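Local structure of extracellular solute-binding protein family 1 (Pseudothermotoga lettingae, 5CI5) at residues G87-T92 with G299-V304; K188-T193 with V368-I373; S380-T385 with A405-K410. The protein binds alpha-D-tagatose in its ligand pocket and probably serves as the extracellular sugar-capturing component of an ABC transporter. All coordinates share one frame; numbering follows the deposited sequence.

Contact 1: residues G87-T92 with G299-V304; sequences GGWVPT and GGWALV. With T6T (alpha-D-tagatopyranose), chain C.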
ATOM      1  N   GLY A  87      -5.867   2.034   3.951  1.00  6.81           N
ATOM      2  CA  GLY A  87      -5.129   2.421   5.140  1.00  8.36           C
ATOM      3  C   GLY A  87      -5.689   3.652   5.826  1.00  8.44           C
ATOM      4  O   GLY A  87      -5.043   4.706   5.878  1.00  8.38           O
ATOM      5  N   GLY A  88      -6.891   3.508   6.375  1.00  9.25           N
ATOM      6  CA  GLY A  88      -7.450   4.497   7.283  1.00 10.22           C
ATOM      7  C   GLY A  88      -8.239   5.639   6.680  1.00  7.92           C
ATOM      8  O   GLY A  88      -8.852   6.436   7.419  1.00 10.23           O
ATOM      9  N   TRP A  89      -8.218   5.805   5.364  1.00  7.93           N
ATOM     10  CA  TRP A  89      -8.909   6.973   4.817  1.00  7.41           C
ATOM     11  C   TRP A  89     -10.426   6.872   4.968  1.00  6.06           C
ATOM     12  O   TRP A  89     -11.083   7.891   5.193  1.00  9.17           O
ATOM     13  CB  TRP A  89      -8.608   7.196   3.340  1.00  8.34           C
ATOM     14  CG  TRP A  89      -7.174   7.448   2.962  1.00  6.90           C
ATOM     15  CD1 TRP A  89      -6.033   7.235   3.722  1.00  6.64           C
ATOM     16  CD2 TRP A  89      -6.721   7.973   1.712  1.00  7.41           C
ATOM     17  NE1 TRP A  89      -4.921   7.568   2.993  1.00  7.33           N
ATOM     18  CE2 TRP A  89      -5.310   8.031   1.763  1.00  8.90           C
ATOM     19  CE3 TRP A  89      -7.373   8.407   0.561  1.00  7.06           C
ATOM     20  CZ2 TRP A  89      -4.550   8.485   0.695  1.00  9.70           C
ATOM     21  CZ3 TRP A  89      -6.617   8.850  -0.505  1.00  7.69           C
ATOM     22  CH2 TRP A  89      -5.221   8.895  -0.425  1.00  9.21           C
ATOM     23  N   VAL A  90     -11.001   5.684   4.799  1.00  7.69           N
ATOM     24  CA  VAL A  90     -12.455   5.600   4.790  1.00  7.35           C
ATOM     25  C   VAL A  90     -13.030   5.948   6.177  1.00 11.39           C
ATOM     26  O   VAL A  90     -13.934   6.779   6.297  1.00  7.86           O
ATOM     27  CB  VAL A  90     -12.912   4.224   4.258  1.00  7.25           C
ATOM     28  CG1 VAL A  90     -14.388   4.063   4.415  1.00 10.30           C
ATOM     29  CG2 VAL A  90     -12.546   4.148   2.793  1.00  9.02           C
ATOM     30  N   PRO A  91     -12.472   5.390   7.252  1.00  7.99           N
ATOM     31  CA  PRO A  91     -12.935   5.855   8.578  1.00  8.92           C
ATOM     32  C   PRO A  91     -12.741   7.341   8.833  1.00  8.10           C
ATOM     33  O   PRO A  91     -13.626   7.986   9.419  1.00  9.14           O
ATOM     34  CB  PRO A  91     -12.084   5.017   9.545  1.00 11.19           C
ATOM     35  CG  PRO A  91     -11.818   3.776   8.782  1.00 10.53           C
ATOM     36  CD  PRO A  91     -11.586   4.222   7.363  1.00  8.48           C
ATOM     37  N   THR A  92     -11.618   7.899   8.380  1.00  9.86           N
ATOM     38  CA  THR A  92     -11.364   9.325   8.542  1.00  8.84           C
ATOM     39  C   THR A  92     -12.470  10.150   7.846  1.00  8.92           C
ATOM     40  O   THR A  92     -13.059  11.075   8.443  1.00 10.13           O
ATOM     41  CB  THR A  92     -10.002   9.703   7.965  1.00  9.83           C
ATOM     42  OG1 THR A  92      -8.990   8.972   8.658  1.00 13.11           O
ATOM     43  CG2 THR A  92      -9.717  11.176   8.091  1.00 10.33           C
ATOM     44  N   GLY A 299      -2.820  -3.669   2.551  1.00  7.98           N
ATOM     45  CA  GLY A 299      -3.107  -2.447   1.824  1.00  5.31           C
ATOM     46  C   GLY A 299      -4.092  -2.627   0.683  1.00  6.32           C
ATOM     47  O   GLY A 299      -4.663  -3.700   0.471  1.00  9.93           O
ATOM     48  N   GLY A 300      -4.298  -1.530  -0.052  1.00  8.72           N
ATOM     49  CA  GLY A 300      -5.194  -1.529  -1.188  1.00  8.10           C
ATOM     50  C   GLY A 300      -5.997  -0.242  -1.281  1.00  6.60           C
ATOM     51  O   GLY A 300      -5.700   0.749  -0.578  1.00  7.25           O
ATOM     52  N   TRP A 301      -7.017  -0.267  -2.143  1.00  7.64           N
ATOM     53  CA  TRP A 301      -7.867   0.896  -2.401  1.00  6.01           C
ATOM     54  C   TRP A 301      -9.328   0.479  -2.484  1.00  8.37           C
ATOM     55  O   TRP A 301      -9.637  -0.585  -3.013  1.00  8.99           O
ATOM     56  CB  TRP A 301      -7.462   1.606  -3.693  1.00  8.99           C
ATOM     57  CG  TRP A 301      -6.097   2.163  -3.562  1.00  5.96           C
ATOM     58  CD1 TRP A 301      -4.931   1.470  -3.666  1.00  6.76           C
ATOM     59  CD2 TRP A 301      -5.739   3.502  -3.201  1.00  6.73           C
ATOM     60  NE1 TRP A 301      -3.867   2.290  -3.392  1.00  7.77           N
ATOM     61  CE2 TRP A 301      -4.341   3.544  -3.109  1.00  6.03           C
ATOM     62  CE3 TRP A 301      -6.473   4.668  -2.937  1.00 10.07           C
ATOM     63  CZ2 TRP A 301      -3.646   4.713  -2.798  1.00  8.17           C
ATOM     64  CZ3 TRP A 301      -5.781   5.819  -2.620  1.00  8.09           C
ATOM     65  CH2 TRP A 301      -4.383   5.826  -2.531  1.00  9.90           C
ATOM     66  N   ALA A 302     -10.197   1.330  -1.937  1.00  6.61           N
ATOM     67  CA  ALA A 302     -11.645   1.200  -2.039  1.00  9.15           C
ATOM     68  C   ALA A 302     -12.215   2.291  -2.932  1.00  6.90           C
ATOM     69  O   ALA A 302     -11.590   3.330  -3.141  1.00  8.89           O
ATOM     70  CB  ALA A 302     -12.308   1.282  -0.660  1.00  6.68           C
ATOM     71  N   LEU A 303     -13.401   2.020  -3.458  1.00  8.30           N
ATOM     72  CA  LEU A 303     -14.207   2.993  -4.163  1.00  7.78           C
ATOM     73  C   LEU A 303     -15.219   3.586  -3.178  1.00  8.12           C
ATOM     74  O   LEU A 303     -15.926   2.851  -2.493  1.00  8.06           O
ATOM     75  CB  LEU A 303     -14.930   2.361  -5.351  1.00  8.44           C
ATOM     76  CG  LEU A 303     -14.023   1.627  -6.316  1.00  9.17           C
ATOM     77  CD1 LEU A 303     -14.844   0.822  -7.315  1.00 10.24           C
ATOM     78  CD2 LEU A 303     -13.133   2.609  -7.042  1.00 14.37           C
ATOM     79  N   VAL A 304     -15.250   4.911  -3.097  1.00  8.34           N
ATOM     80  CA  VAL A 304     -16.169   5.611  -2.187  1.00  6.01           C
ATOM     81  C   VAL A 304     -16.987   6.639  -2.964  1.00  7.39           C
ATOM     82  O   VAL A 304     -16.567   7.105  -4.007  1.00  8.93           O
ATOM     83  CB  VAL A 304     -15.444   6.318  -1.008  1.00  8.65           C
ATOM     84  CG1 VAL A 304     -14.555   5.317  -0.285  1.00  6.50           C
ATOM     85  CG2 VAL A 304     -14.636   7.523  -1.469  1.00  9.16           C
TER
HETATM   86  O3  T6T C 501      -0.826  -0.692  -0.385  1.00  7.87           O
HETATM   87  C3  T6T C 501      -1.417   0.397  -1.086  1.00  7.35           C
HETATM   88  C4  T6T C 501      -1.858   1.452  -0.072  1.00  6.93           C
HETATM   89  O4  T6T C 501      -2.708   0.855   0.917  1.00  7.46           O
HETATM   90  C5  T6T C 501      -0.616   2.039   0.563  1.00  6.51           C
HETATM   91  O5  T6T C 501      -0.974   3.041   1.516  1.00  8.17           O
HETATM   92  C6  T6T C 501       0.308   2.607  -0.508  1.00  6.41           C
HETATM   93  O6  T6T C 501       0.678   1.560  -1.404  1.00  8.35           O
HETATM   94  C2  T6T C 501      -0.435   0.952  -2.067  1.00  5.91           C
HETATM   95  O2  T6T C 501      -1.083   1.927  -2.893  1.00  7.34           O
HETATM   96  C1  T6T C 501       0.136  -0.156  -2.979  1.00  8.87           C
HETATM   97  O1  T6T C 501      -0.832  -0.885  -3.640  1.00  8.76           O

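Contact 2: residues K188-T193 with V368-I373; sequences KTEHTT and VARPPI. With T6T (alpha-D-tagatopyranose), chain C.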
ATOM      1  N   LYS A 188       8.520  11.969   3.357  1.00  9.49           N
ATOM      2  CA  LYS A 188       7.297  12.325   4.080  1.00 10.39           C
ATOM      3  C   LYS A 188       6.062  11.816   3.327  1.00 11.35           C
ATOM      4  O   LYS A 188       5.199  12.579   2.865  1.00 12.14           O
ATOM      5  CB  LYS A 188       7.221  13.830   4.300  1.00 14.05           C
ATOM      6  CG  LYS A 188       8.272  14.372   5.278  1.00 18.62           C
ATOM      7  CD  LYS A 188       8.132  13.756   6.692  1.00 18.43           C
ATOM      8  CE  LYS A 188       6.774  13.998   7.340  1.00 17.24           C
ATOM      9  NZ  LYS A 188       6.547  15.430   7.682  1.00 21.95           N
ATOM     10  N   THR A 189       6.008  10.496   3.210  1.00  9.26           N
ATOM     11  CA  THR A 189       4.939   9.792   2.522  1.00  7.58           C
ATOM     12  C   THR A 189       4.602   8.524   3.323  1.00  8.29           C
ATOM     13  O   THR A 189       5.375   8.080   4.192  1.00  8.77           O
ATOM     14  CB  THR A 189       5.323   9.387   1.088  1.00 11.41           C
ATOM     15  OG1 THR A 189       6.391   8.433   1.167  1.00  9.00           O
ATOM     16  CG2 THR A 189       5.731  10.582   0.208  1.00 11.47           C
ATOM     17  N   GLU A 190       3.438   7.945   3.021  1.00  7.62           N
ATOM     18  CA  GLU A 190       2.950   6.775   3.721  1.00  7.79           C
ATOM     19  C   GLU A 190       3.928   5.610   3.634  1.00  8.57           C
ATOM     20  O   GLU A 190       3.933   4.783   4.524  1.00  7.58           O
ATOM     21  CB  GLU A 190       1.592   6.369   3.140  1.00  8.32           C
ATOM     22  CG  GLU A 190       0.912   5.213   3.820  1.00  9.89           C
ATOM     23  CD  GLU A 190       0.413   5.501   5.213  1.00 10.68           C
ATOM     24  OE1 GLU A 190       0.467   6.665   5.659  1.00  9.16           O
ATOM     25  OE2 GLU A 190      -0.025   4.548   5.867  1.00 10.56           O
ATOM     26  N   HIS A 191       4.724   5.536   2.562  1.00  7.51           N
ATOM     27  CA  HIS A 191       5.679   4.432   2.406  1.00  6.79           C
ATOM     28  C   HIS A 191       6.590   4.329   3.638  1.00  7.43           C
ATOM     29  O   HIS A 191       6.995   3.242   4.059  1.00  7.59           O
ATOM     30  CB  HIS A 191       6.594   4.584   1.177  1.00  7.81           C
ATOM     31  CG  HIS A 191       5.915   4.994  -0.092  1.00  7.44           C
ATOM     32  ND1 HIS A 191       5.623   6.309  -0.386  1.00  8.86           N
ATOM     33  CD2 HIS A 191       5.560   4.279  -1.188  1.00  6.73           C
ATOM     34  CE1 HIS A 191       5.087   6.380  -1.592  1.00 11.78           C
ATOM     35  NE2 HIS A 191       5.031   5.159  -2.098  1.00  8.54           N
ATOM     36  N   THR A 192       6.974   5.471   4.186  1.00  6.68           N
ATOM     37  CA  THR A 192       7.883   5.499   5.320  1.00  7.66           C
ATOM     38  C   THR A 192       7.235   4.936   6.598  1.00  6.77           C
ATOM     39  O   THR A 192       7.839   4.152   7.336  1.00  7.33           O
ATOM     40  CB  THR A 192       8.381   6.930   5.517  1.00  9.93           C
ATOM     41  OG1 THR A 192       9.086   7.302   4.327  1.00  8.29           O
ATOM     42  CG2 THR A 192       9.300   7.056   6.765  1.00 11.62           C
ATOM     43  N   THR A 193       5.970   5.255   6.815  1.00  5.54           N
ATOM     44  CA  THR A 193       5.224   4.643   7.897  1.00  7.60           C
ATOM     45  C   THR A 193       5.098   3.155   7.699  1.00 11.38           C
ATOM     46  O   THR A 193       5.256   2.385   8.639  1.00  7.67           O
ATOM     47  CB  THR A 193       3.833   5.246   8.015  1.00 10.94           C
ATOM     48  OG1 THR A 193       4.016   6.627   8.298  1.00 10.91           O
ATOM     49  CG2 THR A 193       2.997   4.589   9.150  1.00  8.53           C
ATOM     50  N   VAL A 368      -1.135  -7.461   8.970  1.00 10.34           N
ATOM     51  CA  VAL A 368      -1.732  -6.574   9.966  1.00  9.22           C
ATOM     52  C   VAL A 368      -2.254  -5.311   9.320  1.00 10.39           C
ATOM     53  O   VAL A 368      -1.752  -4.858   8.285  1.00  9.46           O
ATOM     54  CB  VAL A 368      -0.758  -6.204  11.095  1.00 16.59           C
ATOM     55  CG1 VAL A 368      -0.221  -7.479  11.755  1.00 21.91           C
ATOM     56  CG2 VAL A 368       0.378  -5.317  10.602  1.00 19.02           C
ATOM     57  N   ALA A 369      -3.303  -4.766   9.920  1.00 10.78           N
ATOM     58  CA  ALA A 369      -3.921  -3.558   9.402  1.00 10.35           C
ATOM     59  C   ALA A 369      -3.477  -2.335  10.178  1.00  9.86           C
ATOM     60  O   ALA A 369      -3.405  -2.359  11.424  1.00  7.92           O
ATOM     61  CB  ALA A 369      -5.436  -3.677   9.457  1.00 10.70           C
ATOM     62  N   ARG A 370      -3.256  -1.248   9.449  1.00  7.69           N
ATOM     63  CA  ARG A 370      -3.263   0.090  10.034  1.00  8.46           C
ATOM     64  C   ARG A 370      -4.592   0.258  10.768  1.00 10.10           C
ATOM     65  O   ARG A 370      -5.625  -0.264  10.343  1.00  9.12           O
ATOM     66  CB  ARG A 370      -3.091   1.153   8.948  1.00  6.49           C
ATOM     67  CG  ARG A 370      -1.673   1.209   8.405  1.00  7.54           C
ATOM     68  CD  ARG A 370      -1.579   1.873   7.013  1.00  7.94           C
ATOM     69  NE  ARG A 370      -1.929   0.965   5.942  1.00  6.03           N
ATOM     70  CZ  ARG A 370      -1.830   1.280   4.654  1.00  7.34           C
ATOM     71  NH1 ARG A 370      -1.393   2.475   4.284  1.00  8.20           N
ATOM     72  NH2 ARG A 370      -2.161   0.396   3.744  1.00  7.80           N
ATOM     73  N   PRO A 371      -4.572   0.971  11.890  1.00  7.12           N
ATOM     74  CA  PRO A 371      -5.803   1.056  12.688  1.00 13.54           C
ATOM     75  C   PRO A 371      -6.934   1.806  11.965  1.00  9.61           C
ATOM     76  O   PRO A 371      -6.698   2.913  11.467  1.00  9.80           O
ATOM     77  CB  PRO A 371      -5.354   1.808  13.944  1.00 12.87           C
ATOM     78  CG  PRO A 371      -4.137   2.518  13.564  1.00 12.55           C
ATOM     79  CD  PRO A 371      -3.466   1.713  12.494  1.00  8.05           C
ATOM     80  N   PRO A 372      -8.138   1.198  11.899  1.00  8.68           N
ATOM     81  CA  PRO A 372      -9.260   1.783  11.131  1.00  8.03           C
ATOM     82  C   PRO A 372      -9.961   2.878  11.931  1.00 11.74           C
ATOM     83  O   PRO A 372     -11.137   2.765  12.327  1.00 13.09           O
ATOM     84  CB  PRO A 372     -10.169   0.569  10.873  1.00 12.90           C
ATOM     85  CG  PRO A 372      -9.954  -0.272  12.076  1.00 12.68           C
ATOM     86  CD  PRO A 372      -8.475  -0.152  12.382  1.00 10.46           C
ATOM     87  N   ILE A 373      -9.219   3.952  12.175  1.00  9.35           N
ATOM     88  CA  ILE A 373      -9.686   5.048  13.022  1.00  9.28           C
ATOM     89  C   ILE A 373      -9.418   6.367  12.352  1.00 10.06           C
ATOM     90  O   ILE A 373      -8.482   6.504  11.538  1.00 12.52           O
ATOM     91  CB  ILE A 373      -9.012   5.003  14.428  1.00 10.92           C
ATOM     92  CG1 ILE A 373      -7.504   5.274  14.309  1.00 10.93           C
ATOM     93  CG2 ILE A 373      -9.303   3.660  15.096  1.00 12.29           C
ATOM     94  CD1 ILE A 373      -6.746   5.278  15.638  1.00 11.62           C
TER
HETATM   95  O3  T6T C 501      -0.826  -0.692  -0.385  1.00  7.87           O
HETATM   96  C3  T6T C 501      -1.417   0.397  -1.086  1.00  7.35           C
HETATM   97  C4  T6T C 501      -1.858   1.452  -0.072  1.00  6.93           C
HETATM   98  O4  T6T C 501      -2.708   0.855   0.917  1.00  7.46           O
HETATM   99  C5  T6T C 501      -0.616   2.039   0.563  1.00  6.51           C
HETATM  100  O5  T6T C 501      -0.974   3.041   1.516  1.00  8.17           O
HETATM  101  C6  T6T C 501       0.308   2.607  -0.508  1.00  6.41           C
HETATM  102  O6  T6T C 501       0.678   1.560  -1.404  1.00  8.35           O
HETATM  103  C2  T6T C 501      -0.435   0.952  -2.067  1.00  5.91           C
HETATM  104  O2  T6T C 501      -1.083   1.927  -2.893  1.00  7.34           O
HETATM  105  C1  T6T C 501       0.136  -0.156  -2.979  1.00  8.87           C
HETATM  106  O1  T6T C 501      -0.832  -0.885  -3.640  1.00  8.76           O

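Contact 3: residues S380-T385 with A405-K410; sequences SEQIQT and AENVNK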
ATOM      1  N   SER A 380       0.219   8.608  11.177  1.00  8.43           N
ATOM      2  CA  SER A 380       1.201   8.278  10.144  1.00  8.78           C
ATOM      3  C   SER A 380       2.173   9.448   9.944  1.00  9.01           C
ATOM      4  O   SER A 380       3.383   9.268   9.834  1.00  8.10           O
ATOM      5  CB  SER A 380       0.507   7.919   8.837  1.00  8.22           C
ATOM      6  OG  SER A 380       1.496   7.675   7.873  1.00  9.95           O
ATOM      7  N   GLU A 381       1.643  10.665   9.964  1.00  9.94           N
ATOM      8  CA  GLU A 381       2.501  11.841   9.888  1.00 10.31           C
ATOM      9  C   GLU A 381       3.572  11.850  10.997  1.00 11.51           C
ATOM     10  O   GLU A 381       4.710  12.223  10.748  1.00 10.61           O
ATOM     11  CB  GLU A 381       1.658  13.120   9.963  1.00 15.12           C
ATOM     12  CG  GLU A 381       2.447  14.399  10.238  1.00 23.46           C
ATOM     13  CD  GLU A 381       3.481  14.700   9.175  1.00 28.65           C
ATOM     14  OE1 GLU A 381       3.375  14.120   8.078  1.00 28.33           O
ATOM     15  OE2 GLU A 381       4.399  15.525   9.436  1.00 26.32           O
ATOM     16  N   GLN A 382       3.214  11.419  12.203  1.00  9.16           N
ATOM     17  CA  GLN A 382       4.184  11.351  13.299  1.00 10.12           C
ATOM     18  C   GLN A 382       5.281  10.306  13.068  1.00  8.91           C
ATOM     19  O   GLN A 382       6.446  10.523  13.425  1.00 10.23           O
ATOM     20  CB  GLN A 382       3.477  11.067  14.619  1.00 10.76           C
ATOM     21  CG  GLN A 382       2.552  12.191  15.036  1.00 12.62           C
ATOM     22  CD  GLN A 382       3.333  13.470  15.282  1.00 13.78           C
ATOM     23  OE1 GLN A 382       4.425  13.440  15.861  1.00 17.98           O
ATOM     24  NE2 GLN A 382       2.822  14.568  14.791  1.00 21.98           N
ATOM     25  N   ILE A 383       4.904   9.185  12.460  1.00  9.47           N
ATOM     26  CA  ILE A 383       5.844   8.110  12.190  1.00  8.27           C
ATOM     27  C   ILE A 383       6.820   8.578  11.090  1.00  6.65           C
ATOM     28  O   ILE A 383       8.041   8.385  11.185  1.00  8.89           O
ATOM     29  CB  ILE A 383       5.115   6.810  11.768  1.00  9.32           C
ATOM     30  CG1 ILE A 383       4.175   6.328  12.887  1.00  8.91           C
ATOM     31  CG2 ILE A 383       6.123   5.743  11.386  1.00  8.37           C
ATOM     32  CD1 ILE A 383       4.881   5.996  14.192  1.00 10.67           C
ATOM     33  N   GLN A 384       6.289   9.227  10.049  1.00  8.56           N
ATOM     34  CA  GLN A 384       7.126   9.758   8.975  1.00  9.09           C
ATOM     35  C   GLN A 384       8.180  10.726   9.545  1.00 10.09           C
ATOM     36  O   GLN A 384       9.369  10.645   9.217  1.00 10.27           O
ATOM     37  CB  GLN A 384       6.267  10.469   7.927  1.00 11.46           C
ATOM     38  CG  GLN A 384       5.343   9.512   7.161  1.00  9.84           C
ATOM     39  CD  GLN A 384       4.239  10.232   6.413  1.00 11.10           C
ATOM     40  OE1 GLN A 384       3.096   9.755   6.337  1.00 14.48           O
ATOM     41  NE2 GLN A 384       4.552  11.408   5.915  1.00  8.95           N
ATOM     42  N   THR A 385       7.728  11.657  10.380  1.00  9.66           N
ATOM     43  CA  THR A 385       8.615  12.652  10.956  1.00  9.56           C
ATOM     44  C   THR A 385       9.688  12.002  11.848  1.00 11.00           C
ATOM     45  O   THR A 385      10.860  12.347  11.782  1.00 11.64           O
ATOM     46  CB  THR A 385       7.793  13.691  11.745  1.00 10.10           C
ATOM     47  OG1 THR A 385       6.936  14.400  10.837  1.00 13.74           O
ATOM     48  CG2 THR A 385       8.712  14.685  12.486  1.00 11.97           C
ATOM     49  N   ALA A 405       5.540   9.145  19.980  1.00  9.80           N
ATOM     50  CA  ALA A 405       4.549   8.441  20.777  1.00 11.73           C
ATOM     51  C   ALA A 405       3.741   9.431  21.613  1.00 10.89           C
ATOM     52  O   ALA A 405       2.530   9.299  21.731  1.00 12.23           O
ATOM     53  CB  ALA A 405       5.217   7.398  21.665  1.00 11.32           C
ATOM     54  N   GLU A 406       4.415  10.420  22.179  1.00 10.00           N
ATOM     55  CA  GLU A 406       3.718  11.460  22.929  1.00 10.31           C
ATOM     56  C   GLU A 406       2.722  12.208  22.044  1.00 11.67           C
ATOM     57  O   GLU A 406       1.586  12.467  22.448  1.00 13.59           O
ATOM     58  CB  GLU A 406       4.734  12.416  23.570  1.00 13.87           C
ATOM     59  CG  GLU A 406       5.415  11.757  24.776  1.00 15.95           C
ATOM     60  CD  GLU A 406       6.581  12.535  25.370  1.00 24.52           C
ATOM     61  OE1 GLU A 406       7.044  13.527  24.773  1.00 26.12           O
ATOM     62  OE2 GLU A 406       7.044  12.129  26.460  1.00 21.31           O
ATOM     63  N   ASN A 407       3.119  12.516  20.814  1.00 11.66           N
ATOM     64  CA  ASN A 407       2.232  13.218  19.902  1.00 11.85           C
ATOM     65  C   ASN A 407       1.065  12.342  19.480  1.00 13.91           C
ATOM     66  O   ASN A 407      -0.067  12.812  19.326  1.00 11.17           O
ATOM     67  CB  ASN A 407       3.001  13.696  18.678  1.00 14.65           C
ATOM     68  CG  ASN A 407       3.925  14.848  18.990  1.00 14.42           C
ATOM     69  OD1 ASN A 407       3.816  15.489  20.041  1.00 17.43           O
ATOM     70  ND2 ASN A 407       4.856  15.118  18.081  1.00 19.13           N
ATOM     71  N   VAL A 408       1.327  11.058  19.276  1.00 12.07           N
ATOM     72  CA  VAL A 408       0.251  10.133  18.933  1.00 10.91           C
ATOM     73  C   VAL A 408      -0.758  10.051  20.091  1.00 13.64           C
ATOM     74  O   VAL A 408      -1.974  10.030  19.868  1.00 13.05           O
ATOM     75  CB  VAL A 408       0.812   8.746  18.585  1.00  9.18           C
ATOM     76  CG1 VAL A 408      -0.288   7.681  18.581  1.00 14.03           C
ATOM     77  CG2 VAL A 408       1.510   8.801  17.234  1.00  9.48           C
ATOM     78  N   ASN A 409      -0.275  10.021  21.325  1.00 13.39           N
ATOM     79  CA  ASN A 409      -1.205   9.936  22.445  1.00 12.51           C
ATOM     80  C   ASN A 409      -2.056  11.196  22.573  1.00 15.47           C
ATOM     81  O   ASN A 409      -3.225  11.109  22.958  1.00 14.63           O
ATOM     82  CB  ASN A 409      -0.453   9.659  23.748  1.00 14.72           C
ATOM     83  CG  ASN A 409       0.027   8.233  23.839  1.00 14.37           C
ATOM     84  OD1 ASN A 409      -0.482   7.346  23.153  1.00 17.00           O
ATOM     85  ND2 ASN A 409       0.999   7.991  24.711  1.00 15.22           N
ATOM     86  N   LYS A 410      -1.490  12.353  22.240  1.00 13.60           N
ATOM     87  CA  LYS A 410      -2.257  13.597  22.254  1.00 14.47           C
ATOM     88  C   LYS A 410      -3.315  13.588  21.141  1.00 15.88           C
ATOM     89  O   LYS A 410      -4.457  14.009  21.346  1.00 18.14           O
ATOM     90  CB  LYS A 410      -1.321  14.798  22.116  1.00 18.08           C
ATOM     91  CG  LYS A 410      -0.488  15.056  23.393  1.00 29.69           C
ATOM     92  CD  LYS A 410       0.658  16.077  23.203  1.00 34.08           C
ATOM     93  CE  LYS A 410       1.596  16.139  24.437  1.00 43.16           C
ATOM     94  NZ  LYS A 410       0.918  16.626  25.692  1.00 48.02           N
TER

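Contact 1: residues G87-T92 with G299-V304
W89 and W301 meet as an edge-to-face (T-shaped) aromatic pair, the edge of the W301 six-membered ring directed toward the face of the W89 six-membered ring. The evidence is an interplanar angle of 83° with the two centroids 5.2 Å apart; the closest atoms are W89 CZ3 and W301 CZ3, at 3.8 Å. In W301 the first torsion (chi1 -64°) sets CG beside the backbone N and anti to the carbonyl carbon, and from there the indole bridges two partners. Its benzo end reaches W89, while its pyrrole NE1 donates to O2 of the tagatose over 2.9 Å, with O2 in the plane of the ring at its edge. Y135 meets the W301 ring as well, and Y66 packs edge-to-face on W89.

The strand holding W301, 298-304, lies antiparallel between strands 81-85 and 128-138. This is the inserted antiparallel strand expected of the sheet in a type II periplasmic binding protein, and helix 89-95 begins just after strand 81-85. G300 N adds a nearly straight bond to the sugar, reaching O4 over 3.0 Å at an N-H...O angle of 171°. A CB on the neighbouring G299 would fall 2.3 Å from the sugar's O3, so the bare backbone lets the ligand come this close.

Further along the strand the packing is aliphatic. V90 CG2 touches V304 CG1 at 3.9 Å, the two side chains overlapping side by side and pointing opposite ways, and it lies 4.5 Å from A302 CB. At the N-cap of the helix, G88 O accepts from both T92 N and T92 OG1, which arrive from opposite faces of its carbonyl plane, the hydroxyl at 2.8 Å; T92 OG1 is also in hydrogen-bonding contact with P374 O.

Contact 2: residues K188-T193 with V368-I373
A single-point salt bridge between E190 and R370, on the wall of the sugar pocket, joins the start of helix 190-202 to the loop between helices 355-363 and 376-391. The two side chains come from opposite directions, and R370 NH1 donates to E190 OE2 over 2.9 Å with an N-H...O angle of 158°. Although the carboxylate and guanidinium planes differ by only 24°, the pairing is not two-pronged: NH1 meets OE2 on its anti side, tilted out of the carboxylate plane, and OE2 lies near the guanidinium plane, at its edge. R370 CD also lies close to this oxygen, 3.3 Å from E190 OE2. The Glu chain starts with CG anti to the backbone N (chi1 -176°) and then bends at chi2, which brings OE2 to the arginine, while OE1 is held by S380 OG. Y376 OH is a second partner of OE2.

The other N-H of R370 NH1 points to the tagatose, giving an almost straight bond of 2.9 Å to O5, and R370 NH2 reaches O4 over 2.9 Å as well. NH2 is also bonded to the backbone oxygen of L298. With bonds to two sugar hydroxyls, a carboxylate and a carbonyl, the guanidinium is fixed in rotation, and the nearby E190 charge probably helps to balance its own. A methionine in place of R370 would probably leave O4 and O5 of the sugar without these donors and the E190 carboxylate without its charged mate. The R370 side chain also packs on L194 and M197 of helix 190-202. An arginine that spans two adjacent sugar oxygens while an acidic second partner orients it is a familiar device of carbohydrate-binding pockets, here that of a periplasmic-type solute-binding protein.

Contact 3: residues S380-T385 with A405-K410
Two consecutive C-terminal helices, 376-391 and 397-413, run in opposite directions side by side, and Q382 meets N407 and V408 where their segments come nearest. The CA atoms of Q382 and V408 are 7.0 Å apart, and the segments bury 150 Å² between them. The polar link is one bond, N407 ND2 to Q382 OE1, 2.8 Å long with an N-H...O angle of 161°. The two amide planes stand at 90°: the Q382 oxygen lies close to the N407 amide plane, whereas ND2 approaches from above the Q382 carbonyl plane, 44° out of it, and so misses the lone-pair directions. The Gln chain bends at chi2, which brings its amide across to the Asn side chain, Q382 CD lying 3.4 Å from N407 CB.

Beneath this amide pair the contact turns apolar, with Q382 CB 4.0 Å from V408 CG2 as the two side chains run alongside each other. On the flanks, I383 packs on Y196 and F217, and V408 on A215, so the pair also rests against neighbouring parts of the chain. E381 and S380 turn instead to the helix 190-202 side, where E381 pairs with K188. The whole has the make-up of an antiparallel helical hairpin, with a hydrogen bond between two side-chain amides beside an aliphatic contact, both amide residues being partly exposed.

In the fold
Contacts 1 and 2 share the tagatose: each gives it hydrogen bonds, and O4 receives one from either contact. Their centres are 11 Å apart and they touch directly, with G87 CA 3.5 Å from R370 CZ. Along the chain their segments alternate, so the pocket is assembled from distant parts of the sequence. Contact 3 follows in series and lies behind the pocket, its centre 12 Å from that of contact 2. The connection runs through S380, whose OG is 2.6 Å from E190 OE1, a probable hydrogen bond that sets helix 376-391 behind the pocket glutamate E190. Contacts 1 and 3 do not touch; their nearest atoms are about 7 Å apart.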